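Local atomic coordinates of metallo-beta-lactamase 1 (Acinetobacter baumannii, PDB entry 5MMD), a protein that probably hydrolyses the amide bond of beta-lactam antibiotics with the help of zinc, giving substituted beta-amino acids and so antibiotic resistance. Residues S76-E81 and G157-R162; K120-S125 and V133-G138; T96-A101 and F124-G129; D178-S183 and V215-A220. All coordinates share one frame; numbering follows the deposited sequence.

Contact 1 of 4, residues S76-E81 and G157-R162; sequences STHSHE and GGCFIR. With ZN (zinc ion), chain E; ZN (zinc ion), chain C.
The imidazole of His-78 meets Cys-159 edge-on: SG lies near the ring plane, 3.6 Å from His-78 CE1, and the sulfur-to-centroid line falls 80° off the ring normal. His-80 ND1 and water 2 also sit in that plane, at the NE2 edge of the ring, where the metal is bound. This is the two-zinc centre of a class B metallo-beta-lactamase, with His-78, Ser-79, His-80 and Glu-81 opening the HxHxD motif that Asp-82 completes. One zinc takes NE2 of His-78 at 2.1 Å and ND1 of His-80 at 2.0 Å, with His-140 as its third protein ligand. The other takes SG of Cys-159, together with Asp-82 and His-201. Water 2 is bound to both metals, a bridging position consistent with the nucleophile of these enzymes. With CG placed between the backbone N and the carbonyl carbon (chi1 64°), His-78 turns NE2 to the metal, while CE1 lies against Cys-159 SG and ND1 meets water 1. No direct hydrogen bond crosses between the segments; water 1 makes the link instead, and by accepting from ND1 it holds the ring's rotation together with the NE2-zinc bond. Thr-77 OG1, which receives a hydrogen bond from this water, is also bonded to Asp-49. Gly-158, with positive phi, brings its CA to 4.5 Å from Thr-77 OG1 as the strand passes into two overlapping beta turns, type II' and then type I. At the second residue of the type I turn, the backbone N of Cys-159 donates to water 1 at 3.0 Å.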
# COMPACT_ATOMS: atom_id res chain seq x y z
N SER A 76 -0.74 5.94 -3.85
CA SER A 76 -1.57 5.41 -2.75
C SER A 76 -2.42 4.26 -3.28
O SER A 76 -3.01 4.36 -4.35
CB SER A 76 -2.44 6.49 -2.13
OG SER A 76 -1.67 7.51 -1.56
N THR A 77 -2.45 3.15 -2.54
CA THR A 77 -2.96 1.90 -3.09
C THR A 77 -4.42 1.65 -2.75
O THR A 77 -5.03 0.72 -3.30
CB THR A 77 -2.09 0.69 -2.63
OG1 THR A 77 -2.13 0.56 -1.20
CG2 THR A 77 -0.66 0.90 -3.06
N HIS A 78 -5.00 2.45 -1.86
CA HIS A 78 -6.46 2.62 -1.85
C HIS A 78 -6.77 3.89 -1.08
O HIS A 78 -5.85 4.56 -0.60
CB HIS A 78 -7.21 1.40 -1.28
CG HIS A 78 -6.94 1.10 0.16
ND1 HIS A 78 -5.75 0.56 0.62
CD2 HIS A 78 -7.77 1.14 1.25
CE1 HIS A 78 -5.84 0.36 1.92
NE2 HIS A 78 -7.05 0.68 2.32
N SER A 79 -8.06 4.20 -0.94
CA SER A 79 -8.45 5.51 -0.43
C SER A 79 -8.29 5.74 1.09
O SER A 79 -8.22 6.90 1.51
CB SER A 79 -9.93 5.80 -0.80
OG SER A 79 -10.79 4.94 -0.09
N HIS A 80 -8.19 4.67 1.89
CA HIS A 80 -8.20 4.82 3.36
C HIS A 80 -7.06 5.70 3.88
O HIS A 80 -5.97 5.78 3.29
CB HIS A 80 -8.19 3.47 4.05
CG HIS A 80 -9.49 2.73 3.93
ND1 HIS A 80 -9.60 1.36 4.11
CD2 HIS A 80 -10.74 3.17 3.65
CE1 HIS A 80 -10.86 1.01 3.96
NE2 HIS A 80 -11.57 2.08 3.66
N GLU A 81 -7.38 6.41 4.95
CA GLU A 81 -6.49 7.40 5.55
C GLU A 81 -5.10 6.85 5.90
O GLU A 81 -4.14 7.61 5.88
CB GLU A 81 -7.15 7.96 6.79
CG GLU A 81 -6.49 9.17 7.39
CD GLU A 81 -6.63 10.43 6.56
OE1 GLU A 81 -6.06 11.45 6.99
OE2 GLU A 81 -7.34 10.46 5.53
N GLY A 157 1.57 -5.71 -1.11
CA GLY A 157 0.19 -6.13 -1.17
C GLY A 157 -0.78 -5.09 -0.66
O GLY A 157 -1.96 -5.11 -1.01
N GLY A 158 -0.30 -4.18 0.17
CA GLY A 158 -1.19 -3.28 0.86
C GLY A 158 -2.24 -4.04 1.66
O GLY A 158 -2.07 -5.22 1.99
N CYS A 159 -3.33 -3.38 1.98
CA CYS A 159 -4.25 -3.98 2.94
C CYS A 159 -5.08 -5.05 2.29
O CYS A 159 -5.83 -5.72 2.97
CB CYS A 159 -5.09 -2.91 3.57
SG CYS A 159 -4.03 -1.66 4.26
N PHE A 160 -4.89 -5.24 0.99
CA PHE A 160 -5.44 -6.36 0.25
C PHE A 160 -4.85 -7.68 0.72
O PHE A 160 -5.43 -8.77 0.49
CB PHE A 160 -5.16 -6.18 -1.26
CG PHE A 160 -5.61 -7.34 -2.11
CD1 PHE A 160 -6.95 -7.56 -2.35
CD2 PHE A 160 -4.68 -8.20 -2.70
CE1 PHE A 160 -7.38 -8.62 -3.13
CE2 PHE A 160 -5.10 -9.25 -3.51
CZ PHE A 160 -6.46 -9.46 -3.71
N ILE A 161 -3.66 -7.60 1.32
CA ILE A 161 -2.93 -8.79 1.76
C ILE A 161 -2.78 -8.74 3.25
O ILE A 161 -2.36 -7.73 3.79
CB ILE A 161 -1.50 -8.92 1.07
CG1 ILE A 161 -1.63 -9.11 -0.44
CG2 ILE A 161 -0.69 -10.07 1.71
CD1 ILE A 161 -2.53 -10.29 -0.85
N ARG A 162 -3.14 -9.84 3.91
CA ARG A 162 -3.02 -9.95 5.35
C ARG A 162 -1.72 -10.61 5.79
O ARG A 162 -1.19 -11.49 5.11
CB ARG A 162 -4.19 -10.76 5.90
CG ARG A 162 -5.55 -10.12 5.56
CD ARG A 162 -5.74 -8.79 6.30
NE ARG A 162 -5.93 -9.03 7.74
CZ ARG A 162 -5.88 -8.11 8.69
NH1 ARG A 162 -5.65 -6.82 8.41
NH2 ARG A 162 -6.10 -8.49 9.94
ZN ZN E . -7.98 0.15 4.18
ZN ZN C . -5.06 -0.39 5.96
O HOH W 1 -3.66 -1.10 0.05
O HOH W 2 -6.98 0.31 5.67

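Contact 2 of 4, residues K120-S125 and V133-G138; sequences KGNEFS and VYYPGG
Asn-122 leads into the hairpin of strands 123-126 and 131-134, its carbonyl O accepting the backbone N of Tyr-135 at 2.8 Å in a nearly straight bond (171° at the hydrogen). The same oxygen receives a CA-H...O contact from Tyr-134. The side-chain amide of Asn-122 lies only 16° from parallel to the Tyr-135 ring, but ND2, carried there with CG beside the backbone N and anti to the carbonyl carbon, comes to the ring's edge, 3.4 Å from CD2, rather than over its face. One face of that ring is instead covered by Gly-137 N, 3.6 Å above its centre, and the phenol OH is bonded to Ile-142 O. Glu-123 forms a non-hydrogen-bonded antiparallel pair with Tyr-134. Its CG meets the edge of the Tyr-134 ring at CD1, 3.9 Å away, and the chain extends onward to OE1, which shares water 3 with Val-133 O and forms a salt bridge with Lys-190. Phe-124 and Val-133 are the hydrogen-bonded pair, on the opposite face of the sheet. Phe-124 O takes the Val-133 N at 2.7 Å, whereas the return bond from Phe-124 N to Val-133 O is longer, 3.2 Å, and more bent (139°). Between these residues the CB atoms approach to 4.2 Å, and Phe-119 of strand 117-119 packs against both side chains. Backbone bonding thus sets the register at this sheet edge. Lys-190 both pairs with Glu-123 and makes a cation-pi contact with Tyr-134, so its charge probably favours the ionised carboxylate and ties this face to helix 180-190.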
# COMPACT_ATOMS: atom_id res chain seq x y z
N LYS A 120 -6.41 4.97 -15.25
CA LYS A 120 -7.48 4.02 -15.47
C LYS A 120 -6.85 2.69 -15.85
O LYS A 120 -5.66 2.61 -16.17
CB LYS A 120 -8.43 4.52 -16.60
CG LYS A 120 -9.17 5.79 -16.24
CD LYS A 120 -10.43 5.99 -17.10
CE LYS A 120 -11.62 5.16 -16.59
NZ LYS A 120 -12.26 5.72 -15.36
N GLY A 121 -7.62 1.62 -15.83
CA GLY A 121 -7.09 0.35 -16.31
C GLY A 121 -6.47 -0.47 -15.21
O GLY A 121 -6.11 0.05 -14.16
N ASN A 122 -6.35 -1.77 -15.44
CA ASN A 122 -5.95 -2.68 -14.40
C ASN A 122 -4.46 -2.75 -14.16
O ASN A 122 -4.06 -3.36 -13.19
CB ASN A 122 -6.46 -4.08 -14.71
CG ASN A 122 -7.95 -4.09 -14.92
OD1 ASN A 122 -8.45 -4.50 -15.96
ND2 ASN A 122 -8.66 -3.58 -13.93
N GLU A 123 -3.66 -2.17 -15.07
CA GLU A 123 -2.21 -2.10 -14.88
C GLU A 123 -1.62 -0.74 -15.30
O GLU A 123 -2.19 0.00 -16.09
CB GLU A 123 -1.49 -3.22 -15.63
CG GLU A 123 -2.02 -4.61 -15.29
CD GLU A 123 -1.16 -5.75 -15.83
OE1 GLU A 123 0.02 -5.86 -15.42
OE2 GLU A 123 -1.66 -6.52 -16.66
N PHE A 124 -0.46 -0.44 -14.74
CA PHE A 124 0.14 0.87 -14.84
C PHE A 124 1.57 0.64 -14.42
O PHE A 124 1.85 -0.29 -13.65
CB PHE A 124 -0.58 1.86 -13.92
CG PHE A 124 -0.18 3.29 -14.10
CD1 PHE A 124 -0.41 3.94 -15.31
CD2 PHE A 124 0.36 4.03 -13.05
CE1 PHE A 124 -0.08 5.30 -15.51
CE2 PHE A 124 0.71 5.40 -13.24
CZ PHE A 124 0.48 6.02 -14.48
N SER A 125 2.47 1.48 -14.89
CA SER A 125 3.85 1.38 -14.47
C SER A 125 4.37 2.77 -14.15
O SER A 125 3.92 3.77 -14.71
CB SER A 125 4.70 0.69 -15.54
OG SER A 125 5.24 1.64 -16.39
N VAL A 133 2.13 -1.61 -11.27
CA VAL A 133 0.90 -1.52 -10.47
C VAL A 133 -0.15 -2.42 -11.09
O VAL A 133 -0.27 -2.50 -12.30
CB VAL A 133 0.40 -0.09 -10.38
CG1 VAL A 133 -0.83 0.03 -9.43
CG2 VAL A 133 1.51 0.81 -9.93
N TYR A 134 -0.89 -3.11 -10.24
CA TYR A 134 -1.92 -4.05 -10.67
C TYR A 134 -3.17 -4.00 -9.80
O TYR A 134 -3.09 -4.05 -8.57
CB TYR A 134 -1.38 -5.46 -10.66
CG TYR A 134 -2.38 -6.58 -10.92
CD1 TYR A 134 -3.09 -6.64 -12.09
CD2 TYR A 134 -2.55 -7.62 -10.00
CE1 TYR A 134 -3.99 -7.66 -12.35
CE2 TYR A 134 -3.43 -8.66 -10.25
CZ TYR A 134 -4.14 -8.68 -11.45
OH TYR A 134 -5.05 -9.68 -11.75
N TYR A 135 -4.31 -3.96 -10.46
CA TYR A 135 -5.58 -4.14 -9.77
C TYR A 135 -6.08 -5.58 -9.86
O TYR A 135 -6.48 -6.04 -10.94
CB TYR A 135 -6.61 -3.19 -10.37
CG TYR A 135 -7.99 -3.31 -9.80
CD1 TYR A 135 -8.25 -2.95 -8.48
CD2 TYR A 135 -9.05 -3.75 -10.58
CE1 TYR A 135 -9.55 -3.03 -7.95
CE2 TYR A 135 -10.35 -3.84 -10.05
CZ TYR A 135 -10.56 -3.49 -8.74
OH TYR A 135 -11.84 -3.56 -8.23
N PRO A 136 -6.08 -6.29 -8.73
CA PRO A 136 -6.49 -7.69 -8.74
C PRO A 136 -8.00 -7.87 -8.67
O PRO A 136 -8.49 -8.96 -8.92
CB PRO A 136 -5.81 -8.26 -7.48
CG PRO A 136 -5.77 -7.09 -6.52
CD PRO A 136 -5.58 -5.86 -7.41
N GLY A 137 -8.73 -6.80 -8.40
CA GLY A 137 -10.16 -6.90 -8.18
C GLY A 137 -10.41 -6.57 -6.72
O GLY A 137 -9.46 -6.32 -5.97
N GLY A 138 -11.68 -6.55 -6.31
CA GLY A 138 -11.99 -6.09 -4.97
C GLY A 138 -11.55 -7.06 -3.90
O GLY A 138 -11.43 -8.25 -4.19
O HOH W 3 1.22 -4.43 -13.77

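Contact 3 of 4, residues T96-A101 and F124-G129; sequences TTYASA and FSLMDG
Leu-126 lays one methyl on the Tyr-98 ring in a CH-pi contact: CD2 stands 3.7 Å from the ring centroid, 15° off the normal. The methyl is displaced toward the rim, on the CD1-CE1 side, and its closest approach is 3.6 Å to Tyr-98 CE1. The two side chains run past one another in opposite directions, each projecting from its own strand toward the other. With CG anti to the carbonyl carbon (chi1 -62°), Leu-126 carries its CD2 branch over the ring. Phe-124 reaches the same tyrosine at about a right angle. The edge of its ring, at CE2, comes to 4.2 Å from Tyr-98 CD1, an apolar touch with much less overlap than that of leucine. Leucine thus sits over the CD1-CE1 side while phenylalanine approaches at CD1, and no hydrogen bond joins the two segments. Tyr-98 belongs to strand 97-100, which lies between strands 70-75 and 117-119 of the seven-stranded sheet, while Leu-126 and Phe-124 come from edge strand 123-126 of the five-stranded sheet. The contact thus joins the two sheets of the alpha-beta/beta-alpha sandwich. Phe-46 of strand 44-48 and Ile-75 of strand 70-75 also pack on Leu-126, and just beyond Tyr-98, Ser-100 N-caps helix 101-109.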
# COMPACT_ATOMS: atom_id res chain seq x y z
N THR A 96 4.61 14.93 -6.92
CA THR A 96 3.54 14.22 -7.61
C THR A 96 2.97 13.00 -6.85
O THR A 96 3.68 12.07 -6.50
CB THR A 96 3.99 13.76 -9.00
OG1 THR A 96 4.54 14.88 -9.68
CG2 THR A 96 2.84 13.23 -9.79
N THR A 97 1.67 13.06 -6.62
CA THR A 97 0.92 11.99 -6.01
C THR A 97 0.12 11.26 -7.08
O THR A 97 -0.44 11.87 -8.01
CB THR A 97 -0.03 12.53 -4.93
OG1 THR A 97 -0.84 13.57 -5.48
CG2 THR A 97 0.77 13.12 -3.80
N TYR A 98 0.10 9.95 -6.97
CA TYR A 98 -0.65 9.09 -7.87
C TYR A 98 -1.69 8.26 -7.11
O TYR A 98 -1.47 7.85 -5.99
CB TYR A 98 0.26 8.10 -8.61
CG TYR A 98 1.33 8.70 -9.46
CD1 TYR A 98 1.19 8.77 -10.83
CD2 TYR A 98 2.52 9.16 -8.90
CE1 TYR A 98 2.18 9.32 -11.62
CE2 TYR A 98 3.52 9.70 -9.69
CZ TYR A 98 3.36 9.75 -11.04
OH TYR A 98 4.36 10.30 -11.83
N ALA A 99 -2.80 7.97 -7.79
CA ALA A 99 -3.75 6.97 -7.34
C ALA A 99 -4.52 6.48 -8.54
O ALA A 99 -4.44 7.09 -9.60
CB ALA A 99 -4.68 7.54 -6.30
N SER A 100 -5.26 5.39 -8.42
CA SER A 100 -6.15 5.01 -9.52
C SER A 100 -7.29 6.05 -9.67
O SER A 100 -7.61 6.79 -8.74
CB SER A 100 -6.74 3.63 -9.29
OG SER A 100 -7.70 3.65 -8.23
N ALA A 101 -7.89 6.12 -10.85
CA ALA A 101 -9.05 7.01 -11.06
C ALA A 101 -10.17 6.67 -10.04
O ALA A 101 -10.80 7.56 -9.52
CB ALA A 101 -9.56 6.90 -12.43
N PHE A 124 -0.46 -0.44 -14.74
CA PHE A 124 0.14 0.87 -14.84
C PHE A 124 1.57 0.64 -14.42
O PHE A 124 1.85 -0.29 -13.65
CB PHE A 124 -0.58 1.86 -13.92
CG PHE A 124 -0.18 3.29 -14.10
CD1 PHE A 124 -0.41 3.94 -15.31
CD2 PHE A 124 0.36 4.03 -13.05
CE1 PHE A 124 -0.08 5.30 -15.51
CE2 PHE A 124 0.71 5.40 -13.24
CZ PHE A 124 0.48 6.02 -14.48
N SER A 125 2.47 1.48 -14.89
CA SER A 125 3.85 1.38 -14.47
C SER A 125 4.37 2.77 -14.15
O SER A 125 3.92 3.77 -14.71
CB SER A 125 4.70 0.69 -15.54
OG SER A 125 5.24 1.64 -16.39
N LEU A 126 5.28 2.82 -13.19
CA LEU A 126 5.84 4.05 -12.68
C LEU A 126 7.36 3.96 -12.63
O LEU A 126 7.93 2.87 -12.62
CB LEU A 126 5.32 4.35 -11.28
CG LEU A 126 3.81 4.58 -11.10
CD1 LEU A 126 3.43 4.42 -9.65
CD2 LEU A 126 3.50 5.94 -11.53
N MET A 127 8.00 5.11 -12.54
CA MET A 127 9.44 5.23 -12.43
C MET A 127 10.17 4.35 -13.50
O MET A 127 10.95 3.46 -13.17
CB MET A 127 9.89 4.89 -11.00
CG MET A 127 11.17 5.63 -10.64
SD MET A 127 11.59 5.74 -8.89
CE MET A 127 11.51 4.01 -8.49
N ASP A 128 9.85 4.59 -14.76
CA ASP A 128 10.47 3.87 -15.90
C ASP A 128 10.33 2.37 -15.76
O ASP A 128 11.25 1.58 -16.10
CB ASP A 128 11.93 4.21 -16.04
CG ASP A 128 12.17 5.68 -16.27
OD1 ASP A 128 11.30 6.37 -16.82
OD2 ASP A 128 13.27 6.15 -15.92
N GLY A 129 9.16 1.97 -15.26
CA GLY A 129 8.78 0.58 -15.20
C GLY A 129 9.40 -0.13 -14.00
O GLY A 129 9.22 -1.33 -13.82

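Contact 4 of 4, residues D178-S183 and V215-A220; sequences DQWPQS and VLAEKA
Apolar contacts between Trp-180, Pro-181 and Ala-217 make up most of this helix-helix junction, where the first turn of helix 180-190 meets helix 208-223. The methyl of Ala-217 points into the angle between the two consecutive residues, with CB at 3.7 Å from Trp-180 CB and also 3.7 Å from Pro-181 N. The small side chain permits a close approach of the backbones, the CA atoms of Pro-181 and Ala-217 standing 5.2 Å apart. Pro-181 reaches back with its ring: CG rests 3.8 Å from the carbonyl O of Ala-217, and CB touches the aliphatic CG of Glu-218 at 3.7 Å. Trp-180 approaches the alanine with its CB and the CG-CD1 side of the indole, the alanine methyl lying obliquely to the ring, while the larger ring system continues toward the metal centre.

No hydrogen bond runs directly between the two segments, and several polar groups bond to residues beyond them. Glu-218, extended beyond CG, sends its carboxylate past the proline to a salt bridge with Arg-185, a residue of helix 180-190, adding an ionic tie between the same helices. Asp-178 OD1 bonds to Ser-221 OG near the end of helix 208-223. NE1 of Trp-180 bonds to Phe-160 O, and the rings of these two residues stack.

Trp-180 also touches His-140, a zinc ligand. Such packing of two helices on the outside of a beta-sheet belongs to the alpha-beta/beta-alpha sandwich of metallo-beta-lactamases, here with the Trp-180 side chain about 9 Å from a bound zinc.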
# COMPACT_ATOMS: atom_id res chain seq x y z
N ASP A 178 -17.00 -11.28 -1.23
CA ASP A 178 -17.28 -12.29 -2.22
C ASP A 178 -16.32 -12.23 -3.42
O ASP A 178 -16.08 -13.23 -4.09
CB ASP A 178 -18.72 -12.16 -2.66
CG ASP A 178 -19.70 -12.50 -1.54
OD1 ASP A 178 -19.32 -13.24 -0.58
OD2 ASP A 178 -20.84 -12.02 -1.60
N GLN A 179 -15.74 -11.06 -3.67
CA GLN A 179 -14.76 -10.92 -4.75
C GLN A 179 -13.31 -11.24 -4.30
O GLN A 179 -12.46 -11.57 -5.14
CB GLN A 179 -14.81 -9.51 -5.32
CG GLN A 179 -16.18 -9.11 -5.93
CD GLN A 179 -16.15 -7.67 -6.43
OE1 GLN A 179 -15.07 -7.05 -6.52
NE2 GLN A 179 -17.33 -7.10 -6.72
N TRP A 180 -13.05 -11.15 -3.00
CA TRP A 180 -11.69 -11.25 -2.47
C TRP A 180 -10.98 -12.57 -2.82
O TRP A 180 -9.82 -12.57 -3.20
CB TRP A 180 -11.69 -11.06 -0.95
CG TRP A 180 -10.40 -10.51 -0.41
CD1 TRP A 180 -9.13 -10.69 -0.93
CD2 TRP A 180 -10.24 -9.71 0.76
NE1 TRP A 180 -8.21 -10.04 -0.16
CE2 TRP A 180 -8.85 -9.43 0.89
CE3 TRP A 180 -11.13 -9.20 1.72
CZ2 TRP A 180 -8.34 -8.69 1.95
CZ3 TRP A 180 -10.63 -8.44 2.74
CH2 TRP A 180 -9.24 -8.19 2.87
N PRO A 181 -11.67 -13.70 -2.71
CA PRO A 181 -10.96 -14.92 -3.10
C PRO A 181 -10.49 -14.91 -4.57
O PRO A 181 -9.31 -15.22 -4.80
CB PRO A 181 -11.99 -16.03 -2.86
CG PRO A 181 -12.99 -15.45 -1.88
CD PRO A 181 -13.05 -13.99 -2.24
N GLN A 182 -11.34 -14.56 -5.54
CA GLN A 182 -10.85 -14.58 -6.92
C GLN A 182 -9.75 -13.53 -7.08
O GLN A 182 -8.78 -13.75 -7.80
CB GLN A 182 -11.95 -14.35 -7.95
CG GLN A 182 -11.44 -14.56 -9.41
OE1 GLN A 182 -11.30 -16.99 -9.37
NE2 GLN A 182 -9.44 -15.88 -10.01
N SER A 183 -9.85 -12.40 -6.40
CA SER A 183 -8.79 -11.41 -6.54
C SER A 183 -7.48 -11.91 -5.99
O SER A 183 -6.42 -11.60 -6.53
CB SER A 183 -9.17 -10.11 -5.84
OG SER A 183 -10.41 -9.69 -6.36
N VAL A 215 -6.95 -18.03 1.60
CA VAL A 215 -7.66 -18.91 2.54
C VAL A 215 -8.58 -18.11 3.45
O VAL A 215 -9.76 -18.49 3.62
CB VAL A 215 -6.68 -19.74 3.41
CG1 VAL A 215 -7.38 -20.36 4.61
CG2 VAL A 215 -6.02 -20.78 2.55
N LEU A 216 -8.08 -17.01 3.99
CA LEU A 216 -8.89 -16.16 4.87
C LEU A 216 -10.10 -15.60 4.12
O LEU A 216 -11.20 -15.46 4.67
CB LEU A 216 -8.05 -15.02 5.44
CG LEU A 216 -6.87 -15.39 6.35
CD1 LEU A 216 -6.25 -14.15 6.96
CD2 LEU A 216 -7.29 -16.35 7.40
N ALA A 217 -9.90 -15.28 2.85
CA ALA A 217 -10.97 -14.68 2.05
C ALA A 217 -12.02 -15.73 1.75
O ALA A 217 -13.22 -15.47 1.89
CB ALA A 217 -10.42 -14.07 0.79
N GLU A 218 -11.56 -16.93 1.39
CA GLU A 218 -12.45 -18.04 1.10
C GLU A 218 -13.28 -18.40 2.34
O GLU A 218 -14.50 -18.62 2.24
CB GLU A 218 -11.65 -19.25 0.58
CG GLU A 218 -11.29 -19.06 -0.92
CD GLU A 218 -10.51 -20.21 -1.56
OE1 GLU A 218 -10.19 -21.22 -0.89
OE2 GLU A 218 -10.23 -20.12 -2.77
N LYS A 219 -12.62 -18.42 3.50
CA LYS A 219 -13.28 -18.76 4.76
C LYS A 219 -14.37 -17.73 5.11
O LYS A 219 -15.48 -18.11 5.44
CB LYS A 219 -12.24 -18.85 5.89
CG LYS A 219 -11.67 -20.27 6.06
CD LYS A 219 -10.63 -20.39 7.15
CE LYS A 219 -10.27 -21.85 7.39
N ALA A 220 -14.05 -16.45 5.00
CA ALA A 220 -15.02 -15.39 5.26
C ALA A 220 -16.17 -15.48 4.26
O ALA A 220 -17.34 -15.45 4.65
CB ALA A 220 -14.35 -14.04 5.20

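In the fold
Contacts 1 and 4 are buried, contact 2 lies at the surface and contact 3 is partly buried. Metal coordination and water mediation dominate contact 1, main-chain pairing contact 2, and apolar touching contacts 3 and 4. Contacts 2 and 3 share Phe-124 and Ser-125 on strand 123-126: one binds that strand to its hairpin partner, the other to the opposite sheet. Contact 1 meets contact 3 where Ser-76 lies beside Tyr-98, and contact 4 through Phe-160 and Trp-180. Phe-160 also packs on Pro-136 of contact 2, whose Gly-138 reaches Ser-183 of contact 4. Contacts 3 and 4 do not touch, their centres about 27 Å apart.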